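Local coordinates for protein RPA0582 (Rhodopseudomonas palustris, PDB 3HHL) that is of unknown function but belongs to the DUF1330 family, has an alpha-beta-barrel fold and may form a dimer through paired beta-strands, at the interface of chains A and B. Numbering follows the deposited sequence. Chains: chain A, RPA0582; chain B, RPA0582.

Contacts 2 and 3 are neighbouring stretches of one antiparallel strand pairing, in which A:Gly73 to A:Ile80 run against B:Lys130 to B:Arg125. The centres of their C-alpha atoms lie about 8 Å apart, and they share A:Leu77, B:Ile127 and B:Arg128. The C-alpha centre of contact 1 lies about 19 Å from that of contact 2 and 20 Å from that of contact 3. There the roles are exchanged: chain B gives residues 71-74 and chain A the segment after its strand 124-128, besides A:His26. Adjoining stretches of the same regions thus recur, consistent with a reciprocal dimer, which the structure alone does not prove.

Contact 1: the interface of chains A and B. Residues chain A 26, 131-134; chain B 71-74.
With CG anti to its backbone N (chi1 168°), B:Trp71 carries its indole to A:His26, whose own CG stands anti to the carbonyl carbon (chi1 -82°). The two side chains slide past each other in opposite directions and meet edge to edge: the indole NE1 donates to imidazole ND1 of A:His26 at 3.0 Å, with 158° at the hydrogen. The donor lies close to the imidazole plane and the acceptor close to the indole plane. Behind this edge contact, A:Pro131 CG sits 3.6 Å above the centre of the imidazole and backs one of its faces. Apart from the ring pair, the amide N of A:Leu132 donates to the carbonyl O of B:Gln72 at 2.9 Å. Water 1 adds a second link, lying 2.7 Å from A:Leu132 O and 2.8 Å from B:Gln72 N. The A:Leu132 side chain crosses that of B:Gln74 at about a right angle; its CD1 branch reaches 3.6 Å from B:Gln74 N and 4.0 Å from B:Gln72 CG. The patch joins strand 25-33 and the C-terminal loop segment of chain A to the short strand 71-73 of chain B.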
ATOM      1  N   HIS A  26      -6.930   4.093  -9.220  1.00 31.83           N
ATOM      2  CA  HIS A  26      -6.925   3.885  -7.812  1.00 31.77           C
ATOM      3  C   HIS A  26      -5.641   4.457  -7.285  1.00 32.11           C
ATOM      4  O   HIS A  26      -4.560   4.182  -7.791  1.00 33.11           O
ATOM      5  CB  HIS A  26      -7.057   2.412  -7.514  1.00 31.50           C
ATOM      6  CG  HIS A  26      -8.466   1.936  -7.564  1.00 31.75           C
ATOM      7  ND1 HIS A  26      -8.836   0.665  -7.184  1.00 29.71           N
ATOM      8  CD2 HIS A  26      -9.602   2.561  -7.972  1.00 32.81           C
ATOM      9  CE1 HIS A  26     -10.141   0.536  -7.347  1.00 32.18           C
ATOM     10  NE2 HIS A  26     -10.634   1.665  -7.832  1.00 30.41           N
ATOM     11  N   PRO A 131      -6.988  -0.481 -11.497  1.00 35.90           N
ATOM     12  CA  PRO A 131      -7.728  -1.612 -10.907  1.00 37.79           C
ATOM     13  C   PRO A 131      -7.743  -2.840 -11.797  1.00 39.01           C
ATOM     14  O   PRO A 131      -7.999  -2.712 -12.967  1.00 38.02           O
ATOM     15  CB  PRO A 131      -9.166  -1.091 -10.781  1.00 36.92           C
ATOM     16  CG  PRO A 131      -9.082   0.330 -10.926  1.00 36.90           C
ATOM     17  CD  PRO A 131      -7.819   0.702 -11.651  1.00 35.67           C
ATOM     18  N   LEU A 132      -7.498  -4.001 -11.219  1.00 42.19           N
ATOM     19  CA  LEU A 132      -7.659  -5.261 -11.914  1.00 45.64           C
ATOM     20  C   LEU A 132      -8.842  -6.060 -11.349  1.00 49.65           C
ATOM     21  O   LEU A 132      -9.224  -5.867 -10.207  1.00 49.18           O
ATOM     22  CB  LEU A 132      -6.371  -6.058 -11.800  1.00 45.26           C
ATOM     23  CG  LEU A 132      -5.101  -5.374 -12.301  1.00 43.54           C
ATOM     24  CD1 LEU A 132      -3.879  -6.105 -11.863  1.00 40.51           C
ATOM     25  CD2 LEU A 132      -5.146  -5.235 -13.818  1.00 41.70           C
ATOM     26  N   LYS A 133      -9.463  -6.905 -12.171  1.00 55.47           N
ATOM     27  CA  LYS A 133     -10.362  -7.958 -11.640  1.00 60.43           C
ATOM     28  C   LYS A 133      -9.472  -8.861 -10.791  1.00 64.10           C
ATOM     29  O   LYS A 133      -8.556  -9.459 -11.351  1.00 64.74           O
ATOM     30  CB  LYS A 133     -11.005  -8.825 -12.752  1.00 60.86           C
ATOM     31  CG  LYS A 133     -12.367  -8.302 -13.334  1.00 63.07           C
ATOM     32  CD  LYS A 133     -12.850  -9.129 -14.575  1.00 63.46           C
ATOM     33  N   PRO A 134      -9.730  -8.990  -9.462  1.00 68.64           N
ATOM     34  CA  PRO A 134      -8.862  -9.855  -8.612  1.00 71.33           C
ATOM     35  C   PRO A 134      -8.781 -11.365  -9.031  1.00 74.18           C
ATOM     36  O   PRO A 134      -9.248 -12.252  -8.314  1.00 74.76           O
ATOM     37  CB  PRO A 134      -9.471  -9.692  -7.210  1.00 71.21           C
ATOM     38  CG  PRO A 134     -10.455  -8.515  -7.303  1.00 70.27           C
ATOM     39  CD  PRO A 134     -10.914  -8.513  -8.714  1.00 69.06           C
TER
ATOM     40  N   TRP B  71      -8.756  -7.026  -3.433  1.00 34.42           N
ATOM     41  CA  TRP B  71      -8.434  -5.911  -4.346  1.00 33.79           C
ATOM     42  C   TRP B  71      -7.073  -6.104  -4.911  1.00 33.67           C
ATOM     43  O   TRP B  71      -6.186  -6.593  -4.247  1.00 32.87           O
ATOM     44  CB  TRP B  71      -8.468  -4.566  -3.631  1.00 33.69           C
ATOM     45  CG  TRP B  71      -7.876  -3.415  -4.409  1.00 33.25           C
ATOM     46  CD1 TRP B  71      -8.520  -2.606  -5.275  1.00 34.26           C
ATOM     47  CD2 TRP B  71      -6.531  -2.942  -4.361  1.00 31.98           C
ATOM     48  NE1 TRP B  71      -7.664  -1.663  -5.792  1.00 32.27           N
ATOM     49  CE2 TRP B  71      -6.433  -1.857  -5.260  1.00 31.04           C
ATOM     50  CE3 TRP B  71      -5.406  -3.334  -3.657  1.00 29.52           C
ATOM     51  CZ2 TRP B  71      -5.285  -1.155  -5.450  1.00 31.82           C
ATOM     52  CZ3 TRP B  71      -4.259  -2.662  -3.855  1.00 31.52           C
ATOM     53  CH2 TRP B  71      -4.191  -1.571  -4.749  1.00 34.33           C
ATOM     54  N   GLN B  72      -6.918  -5.687  -6.151  1.00 34.75           N
ATOM     55  CA  GLN B  72      -5.663  -5.837  -6.855  1.00 35.73           C
ATOM     56  C   GLN B  72      -5.511  -4.720  -7.872  1.00 34.95           C
ATOM     57  O   GLN B  72      -6.479  -4.354  -8.529  1.00 33.17           O
ATOM     58  CB  GLN B  72      -5.655  -7.166  -7.608  1.00 36.40           C
ATOM     59  CG  GLN B  72      -4.274  -7.487  -8.147  1.00 41.93           C
ATOM     60  CD  GLN B  72      -4.130  -8.938  -8.594  1.00 46.72           C
ATOM     61  OE1 GLN B  72      -5.112  -9.697  -8.618  1.00 50.19           O
ATOM     62  NE2 GLN B  72      -2.901  -9.333  -8.922  1.00 46.44           N
ATOM     63  N   GLY B  73      -4.295  -4.198  -8.020  1.00 34.21           N
ATOM     64  CA  GLY B  73      -4.061  -3.146  -9.005  1.00 33.26           C
ATOM     65  C   GLY B  73      -2.757  -3.277  -9.717  1.00 33.04           C
ATOM     66  O   GLY B  73      -1.798  -3.822  -9.176  1.00 33.00           O
ATOM     67  N   GLN B  74      -2.717  -2.776 -10.951  1.00 32.74           N
ATOM     68  CA  GLN B  74      -1.484  -2.714 -11.731  1.00 32.20           C
ATOM     69  C   GLN B  74      -0.756  -1.418 -11.417  1.00 31.40           C
ATOM     70  O   GLN B  74      -1.308  -0.369 -11.518  1.00 32.26           O
ATOM     71  CB  GLN B  74      -1.807  -2.805 -13.200  1.00 32.26           C
ATOM     72  CG  GLN B  74      -0.625  -2.675 -14.165  1.00 34.92           C
ATOM     73  CD  GLN B  74      -1.141  -2.711 -15.643  1.00 41.73           C
ATOM     74  OE1 GLN B  74      -1.916  -3.604 -16.000  1.00 48.68           O
ATOM     75  NE2 GLN B  74      -0.775  -1.715 -16.463  1.00 43.88           N
TER
HETATM   76  O   HOH W   1      -9.256  -5.212  -7.637  1.00 39.12           O

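Contact 2: the interface of chains A and B. Residues chain A 73-77; chain B 127-130.
A:Glu76 and B:Arg128 meet through a salt bridge on an antiparallel beta pairing between two DUF1330-family chains. The guanidinium NE of B:Arg128 donates to carboxylate OE1 of A:Glu76 at 2.9 Å, with 163° at the hydrogen. OE1 lies at the guanidinium edge, near its plane, whereas NE comes from above the carboxylate plane. The two planes are turned 74° apart, which excludes a flat, two-pronged pairing; NH2 makes no more than a weak bond to the same oxygen. B:Arg128 reaches this position with CG anti to its backbone N (chi1 -179°) and the chain extended from CG to NE, its CD packing 4.0 Å from A:Glu76 CB. The other carboxylate oxygen, OE2, lies 3.6 Å from B:Lys130 CB. The side-chain nitrogen NZ of B:Lys130 stays 5.4 Å from A:Glu76 OE2 and, if charged, might favour the negative charge.

Around these side chains, the backbones fix the register. A:Gln74 N donates to B:Lys130 O, and B:Lys130 N returns a bond to A:Gln74 O. Farther along, A:Glu76 N donates to B:Arg128 O at 2.8 Å; A:Leu77 N converges on the same oxygen, weakly, as in a beta-bulge. B:Arg128 N donates to A:Leu77 O. On the opposite face of the pairing, A:Phe75 and B:Ile127 cross at about a right angle, ring atoms CD1 and CE1 of A:Phe75 each 3.7 Å from B:Ile127 CG2. A:Leu77 N lies over one face of the ring, offset toward its rim.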
ATOM      1  N   GLY A  73      -8.010   1.187   5.756  1.00 33.01           N
ATOM      2  CA  GLY A  73      -7.625   0.302   6.851  1.00 32.55           C
ATOM      3  C   GLY A  73      -6.867   0.965   7.961  1.00 31.88           C
ATOM      4  O   GLY A  73      -6.203   1.959   7.741  1.00 31.80           O
ATOM      5  N   GLN A  74      -6.972   0.403   9.158  1.00 31.29           N
ATOM      6  CA  GLN A  74      -6.171   0.832  10.300  1.00 30.87           C
ATOM      7  C   GLN A  74      -4.907  -0.000  10.386  1.00 30.01           C
ATOM      8  O   GLN A  74      -4.971  -1.185  10.543  1.00 31.62           O
ATOM      9  CB  GLN A  74      -6.980   0.725  11.578  1.00 30.80           C
ATOM     10  CG  GLN A  74      -6.255   1.006  12.870  1.00 33.46           C
ATOM     11  CD  GLN A  74      -7.173   0.677  14.098  1.00 40.46           C
ATOM     12  OE1 GLN A  74      -8.300   1.198  14.182  1.00 45.05           O
ATOM     13  NE2 GLN A  74      -6.717  -0.208  15.011  1.00 41.30           N
ATOM     14  N   PHE A  75      -3.755   0.646  10.334  1.00 29.27           N
ATOM     15  CA  PHE A  75      -2.472  -0.014  10.369  1.00 28.08           C
ATOM     16  C   PHE A  75      -2.337  -0.749  11.649  1.00 28.64           C
ATOM     17  O   PHE A  75      -2.622  -0.185  12.679  1.00 29.64           O
ATOM     18  CB  PHE A  75      -1.389   1.027  10.250  1.00 27.27           C
ATOM     19  CG  PHE A  75      -0.024   0.487  10.317  1.00 27.54           C
ATOM     20  CD1 PHE A  75       0.636   0.115   9.178  1.00 26.86           C
ATOM     21  CD2 PHE A  75       0.637   0.375  11.534  1.00 28.65           C
ATOM     22  CE1 PHE A  75       1.955  -0.379   9.236  1.00 28.08           C
ATOM     23  CE2 PHE A  75       1.944  -0.131  11.590  1.00 28.34           C
ATOM     24  CZ  PHE A  75       2.597  -0.511  10.432  1.00 26.85           C
ATOM     25  N   GLU A  76      -1.924  -2.020  11.588  1.00 29.27           N
ATOM     26  CA  GLU A  76      -1.678  -2.845  12.782  1.00 28.71           C
ATOM     27  C   GLU A  76      -0.247  -3.387  12.890  1.00 28.44           C
ATOM     28  O   GLU A  76       0.259  -3.562  13.980  1.00 29.75           O
ATOM     29  CB  GLU A  76      -2.687  -4.019  12.807  1.00 29.29           C
ATOM     30  CG  GLU A  76      -4.132  -3.613  13.108  1.00 28.99           C
ATOM     31  CD  GLU A  76      -5.132  -4.774  13.174  1.00 28.58           C
ATOM     32  OE1 GLU A  76      -5.064  -5.685  12.314  1.00 28.32           O
ATOM     33  OE2 GLU A  76      -6.036  -4.741  14.065  1.00 27.46           O
ATOM     34  N   LEU A  77       0.397  -3.716  11.785  1.00 28.36           N
ATOM     35  CA  LEU A  77       1.744  -4.303  11.832  1.00 27.93           C
ATOM     36  C   LEU A  77       2.429  -4.261  10.489  1.00 28.78           C
ATOM     37  O   LEU A  77       1.795  -4.557   9.454  1.00 28.94           O
ATOM     38  CB  LEU A  77       1.691  -5.763  12.241  1.00 27.13           C
ATOM     39  CG  LEU A  77       2.986  -6.342  12.783  1.00 25.33           C
ATOM     40  CD1 LEU A  77       3.185  -5.767  14.154  1.00 21.35           C
ATOM     41  CD2 LEU A  77       2.947  -7.880  12.823  1.00 23.46           C
TER
ATOM     42  N   ILE B 127       1.738  -5.431   4.850  1.00 33.14           N
ATOM     43  CA  ILE B 127       1.192  -4.545   5.862  1.00 33.24           C
ATOM     44  C   ILE B 127      -0.106  -5.116   6.376  1.00 33.57           C
ATOM     45  O   ILE B 127      -1.013  -5.410   5.588  1.00 33.83           O
ATOM     46  CB  ILE B 127       0.937  -3.152   5.278  1.00 33.52           C
ATOM     47  CG1 ILE B 127       2.232  -2.641   4.587  1.00 34.06           C
ATOM     48  CG2 ILE B 127       0.452  -2.206   6.358  1.00 30.01           C
ATOM     49  CD1 ILE B 127       2.113  -1.265   3.953  1.00 33.73           C
ATOM     50  N   ARG B 128      -0.198  -5.274   7.690  1.00 33.63           N
ATOM     51  CA  ARG B 128      -1.385  -5.821   8.280  1.00 34.11           C
ATOM     52  C   ARG B 128      -2.310  -4.687   8.653  1.00 34.65           C
ATOM     53  O   ARG B 128      -1.882  -3.788   9.375  1.00 34.26           O
ATOM     54  CB  ARG B 128      -1.068  -6.611   9.520  1.00 34.17           C
ATOM     55  CG  ARG B 128      -2.322  -7.217  10.162  1.00 34.81           C
ATOM     56  CD  ARG B 128      -1.993  -7.788  11.530  1.00 35.61           C
ATOM     57  NE  ARG B 128      -3.128  -7.774  12.417  1.00 34.68           N
ATOM     58  CZ  ARG B 128      -3.277  -8.544  13.476  1.00 33.70           C
ATOM     59  NH1 ARG B 128      -2.354  -9.418  13.808  1.00 35.60           N
ATOM     60  NH2 ARG B 128      -4.375  -8.432  14.207  1.00 35.74           N
ATOM     61  N   LEU B 129      -3.574  -4.752   8.184  1.00 34.39           N
ATOM     62  CA  LEU B 129      -4.576  -3.741   8.525  1.00 34.13           C
ATOM     63  C   LEU B 129      -5.880  -4.325   9.021  1.00 34.61           C
ATOM     64  O   LEU B 129      -6.265  -5.416   8.619  1.00 34.54           O
ATOM     65  CB  LEU B 129      -4.871  -2.872   7.314  1.00 34.15           C
ATOM     66  CG  LEU B 129      -3.622  -2.241   6.667  1.00 34.35           C
ATOM     67  CD1 LEU B 129      -3.377  -2.896   5.314  1.00 30.34           C
ATOM     68  CD2 LEU B 129      -3.707  -0.727   6.541  1.00 30.85           C
ATOM     69  N   LYS B 130      -6.561  -3.592   9.893  1.00 35.02           N
ATOM     70  CA  LYS B 130      -7.942  -3.874  10.219  1.00 35.86           C
ATOM     71  C   LYS B 130      -8.812  -3.087   9.242  1.00 36.51           C
ATOM     72  O   LYS B 130      -8.712  -1.883   9.183  1.00 35.88           O
ATOM     73  CB  LYS B 130      -8.274  -3.405  11.615  1.00 35.70           C
ATOM     74  CG  LYS B 130      -9.728  -3.697  11.980  1.00 38.38           C
ATOM     75  CD  LYS B 130     -10.307  -2.765  12.995  1.00 42.29           C
ATOM     76  CE  LYS B 130     -10.146  -3.243  14.400  1.00 47.19           C
ATOM     77  NZ  LYS B 130     -11.385  -4.008  14.769  1.00 53.44           N
TER

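Contact 3: the interface of chains A and B. Residues chain A 77-80; chain B 12, 27, 125-128.
The antiparallel pairing of strand 71-78 and residue 80 of chain A with strand 124-131 of chain B has a beta-bulge at A:Leu79-A:Ile80, where two successive amides share one carbonyl. B:Leu126 O accepts A:Leu79 N at 2.9 Å; the nitrogen is nearly in line with the C=O bond, but its N-H points off that line and the bond is bent, 133° at the hydrogen. The same oxygen accepts A:Ile80 N at 3.2 Å on a lone pair in the carbonyl plane. In return, B:Leu126 N donates to A:Ile80 O at 2.9 Å, also on an in-plane lone pair. The double acceptance goes with the backbone of A:Leu79, whose psi of -44° departs from extended geometry.

On the helix side of the pairing, CG anti to the backbone N (chi1 -179°) turns the side chain of A:Leu79 alongside that of B:Leu126, pointing the same way. Its CD2 branch meets CD2 of B:Leu126 and, at 3.8 Å, the CE methyl of selenomethionine B:Met27. The CB of A:Ile80 rests 3.7 Å from B:Leu126 CB, and its CD1 tip approaches B:Leu126 CD2. From the helix, B:Val12 extends CG1 to 3.8 Å from A:Leu77 CD2, and the same methyl also touches A:Leu79. On the opposite face, the selenomethionine A:Met78, bent at chi2 and chi3, lays its SE 3.9 Å from B:Ile127 CG1 and beside B:Arg125 CD. The chain A strand end thus pairs with strand 124-131 of chain B, and one face of it meets helix 10-18, with strand 25-33 adding B:Met27.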
ATOM      1  N   LEU A  77       0.397  -3.716  11.785  1.00 28.36           N
ATOM      2  CA  LEU A  77       1.744  -4.303  11.832  1.00 27.93           C
ATOM      3  C   LEU A  77       2.429  -4.261  10.489  1.00 28.78           C
ATOM      4  O   LEU A  77       1.795  -4.557   9.454  1.00 28.94           O
ATOM      5  CB  LEU A  77       1.691  -5.763  12.241  1.00 27.13           C
ATOM      6  CG  LEU A  77       2.986  -6.342  12.783  1.00 25.33           C
ATOM      7  CD1 LEU A  77       3.185  -5.767  14.154  1.00 21.35           C
ATOM      8  CD2 LEU A  77       2.947  -7.880  12.823  1.00 23.46           C
HETATM    9  N   MSE A  78       3.717  -3.887  10.489  1.00 29.53           N
HETATM   10  CA  MSE A  78       4.572  -4.116   9.305  1.00 29.72           C
HETATM   11  C   MSE A  78       5.123  -5.540   9.423  1.00 29.59           C
HETATM   12  O   MSE A  78       6.121  -5.753  10.085  1.00 30.11           O
HETATM   13  CB  MSE A  78       5.689  -3.084   9.208  1.00 29.58           C
HETATM   14  CG  MSE A  78       6.622  -3.288   8.027  1.00 30.79           C
HETATM   15 SE   MSE A  78       5.744  -2.858   6.314  1.00 36.38          SE
HETATM   16  CE  MSE A  78       5.237  -1.031   6.685  1.00 32.13           C
ATOM     17  N   LEU A  79       4.428  -6.516   8.844  1.00 29.80           N
ATOM     18  CA  LEU A  79       4.787  -7.918   9.032  1.00 30.35           C
ATOM     19  C   LEU A  79       6.035  -8.237   8.211  1.00 31.19           C
ATOM     20  O   LEU A  79       6.934  -8.912   8.707  1.00 31.72           O
ATOM     21  CB  LEU A  79       3.625  -8.850   8.652  1.00 30.18           C
ATOM     22  CG  LEU A  79       3.908 -10.345   8.855  1.00 29.24           C
ATOM     23  CD1 LEU A  79       4.394 -10.538  10.253  1.00 28.47           C
ATOM     24  CD2 LEU A  79       2.708 -11.219   8.593  1.00 24.25           C
ATOM     25  N   ILE A  80       6.082  -7.763   6.959  1.00 31.61           N
ATOM     26  CA  ILE A  80       7.314  -7.821   6.162  1.00 31.92           C
ATOM     27  C   ILE A  80       7.706  -6.402   5.757  1.00 32.78           C
ATOM     28  O   ILE A  80       6.947  -5.685   5.126  1.00 32.27           O
ATOM     29  CB  ILE A  80       7.205  -8.672   4.877  1.00 31.60           C
ATOM     30  CG1 ILE A  80       6.887 -10.141   5.186  1.00 30.66           C
ATOM     31  CG2 ILE A  80       8.503  -8.569   4.096  1.00 29.50           C
ATOM     32  CD1 ILE A  80       6.656 -11.011   3.956  1.00 27.08           C
TER
ATOM     33  N   VAL B  12       8.728 -10.196  15.017  1.00 35.36           N
ATOM     34  CA  VAL B  12       7.573  -9.496  14.457  1.00 33.96           C
ATOM     35  C   VAL B  12       6.429 -10.453  14.173  1.00 34.30           C
ATOM     36  O   VAL B  12       5.263 -10.125  14.396  1.00 34.98           O
ATOM     37  CB  VAL B  12       7.983  -8.735  13.176  1.00 34.23           C
ATOM     38  CG1 VAL B  12       6.741  -8.198  12.393  1.00 31.86           C
ATOM     39  CG2 VAL B  12       8.985  -7.616  13.527  1.00 29.30           C
HETATM   40  N   MSE B  27      -4.360  -7.837   4.342  1.00 32.71           N
HETATM   41  CA  MSE B  27      -2.952  -7.908   4.145  1.00 32.92           C
HETATM   42  C   MSE B  27      -2.631  -7.196   2.828  1.00 32.81           C
HETATM   43  O   MSE B  27      -2.888  -7.716   1.726  1.00 31.89           O
HETATM   44  CB  MSE B  27      -2.540  -9.362   4.073  1.00 32.81           C
HETATM   45  CG  MSE B  27      -2.894 -10.157   5.301  1.00 35.15           C
HETATM   46 SE   MSE B  27      -2.207  -9.429   6.965  1.00 41.35          SE
HETATM   47  CE  MSE B  27      -0.379 -10.037   6.815  1.00 34.48           C
ATOM     48  N   ARG B 125       6.678  -5.335   0.809  1.00 33.04           N
ATOM     49  CA  ARG B 125       6.061  -4.961   2.090  1.00 33.52           C
ATOM     50  C   ARG B 125       4.844  -5.792   2.289  1.00 32.87           C
ATOM     51  O   ARG B 125       4.157  -6.072   1.325  1.00 33.22           O
ATOM     52  CB  ARG B 125       5.650  -3.497   2.113  1.00 33.59           C
ATOM     53  CG  ARG B 125       6.769  -2.556   1.858  1.00 35.00           C
ATOM     54  CD  ARG B 125       7.751  -2.580   3.015  1.00 36.99           C
ATOM     55  NE  ARG B 125       8.815  -1.627   2.762  1.00 38.24           N
ATOM     56  CZ  ARG B 125       9.930  -1.895   2.086  1.00 39.18           C
ATOM     57  NH1 ARG B 125      10.183  -3.099   1.606  1.00 38.93           N
ATOM     58  NH2 ARG B 125      10.821  -0.945   1.917  1.00 38.46           N
ATOM     59  N   LEU B 126       4.595  -6.212   3.526  1.00 32.93           N
ATOM     60  CA  LEU B 126       3.354  -6.897   3.870  1.00 33.13           C
ATOM     61  C   LEU B 126       2.801  -6.183   5.071  1.00 32.90           C
ATOM     62  O   LEU B 126       3.333  -6.289   6.154  1.00 32.91           O
ATOM     63  CB  LEU B 126       3.591  -8.380   4.168  1.00 33.72           C
ATOM     64  CG  LEU B 126       2.375  -9.279   4.423  1.00 34.01           C
ATOM     65  CD1 LEU B 126       1.471  -9.260   3.260  1.00 34.45           C
ATOM     66  CD2 LEU B 126       2.847 -10.720   4.706  1.00 32.66           C
ATOM     67  N   ILE B 127       1.738  -5.431   4.850  1.00 33.14           N
ATOM     68  CA  ILE B 127       1.192  -4.545   5.862  1.00 33.24           C
ATOM     69  C   ILE B 127      -0.106  -5.116   6.376  1.00 33.57           C
ATOM     70  O   ILE B 127      -1.013  -5.410   5.588  1.00 33.83           O
ATOM     71  CB  ILE B 127       0.937  -3.152   5.278  1.00 33.52           C
ATOM     72  CG1 ILE B 127       2.232  -2.641   4.587  1.00 34.06           C
ATOM     73  CG2 ILE B 127       0.452  -2.206   6.358  1.00 30.01           C
ATOM     74  CD1 ILE B 127       2.113  -1.265   3.953  1.00 33.73           C
ATOM     75  N   ARG B 128      -0.198  -5.274   7.690  1.00 33.63           N
ATOM     76  CA  ARG B 128      -1.385  -5.821   8.280  1.00 34.11           C
ATOM     77  C   ARG B 128      -2.310  -4.687   8.653  1.00 34.65           C
ATOM     78  O   ARG B 128      -1.882  -3.788   9.375  1.00 34.26           O
ATOM     79  CB  ARG B 128      -1.068  -6.611   9.520  1.00 34.17           C
ATOM     80  CG  ARG B 128      -2.322  -7.217  10.162  1.00 34.81           C
ATOM     81  CD  ARG B 128      -1.993  -7.788  11.530  1.00 35.61           C
ATOM     82  NE  ARG B 128      -3.128  -7.774  12.417  1.00 34.68           N
ATOM     83  CZ  ARG B 128      -3.277  -8.544  13.476  1.00 33.70           C
ATOM     84  NH1 ARG B 128      -2.354  -9.418  13.808  1.00 35.60           N
ATOM     85  NH2 ARG B 128      -4.375  -8.432  14.207  1.00 35.74           N
TER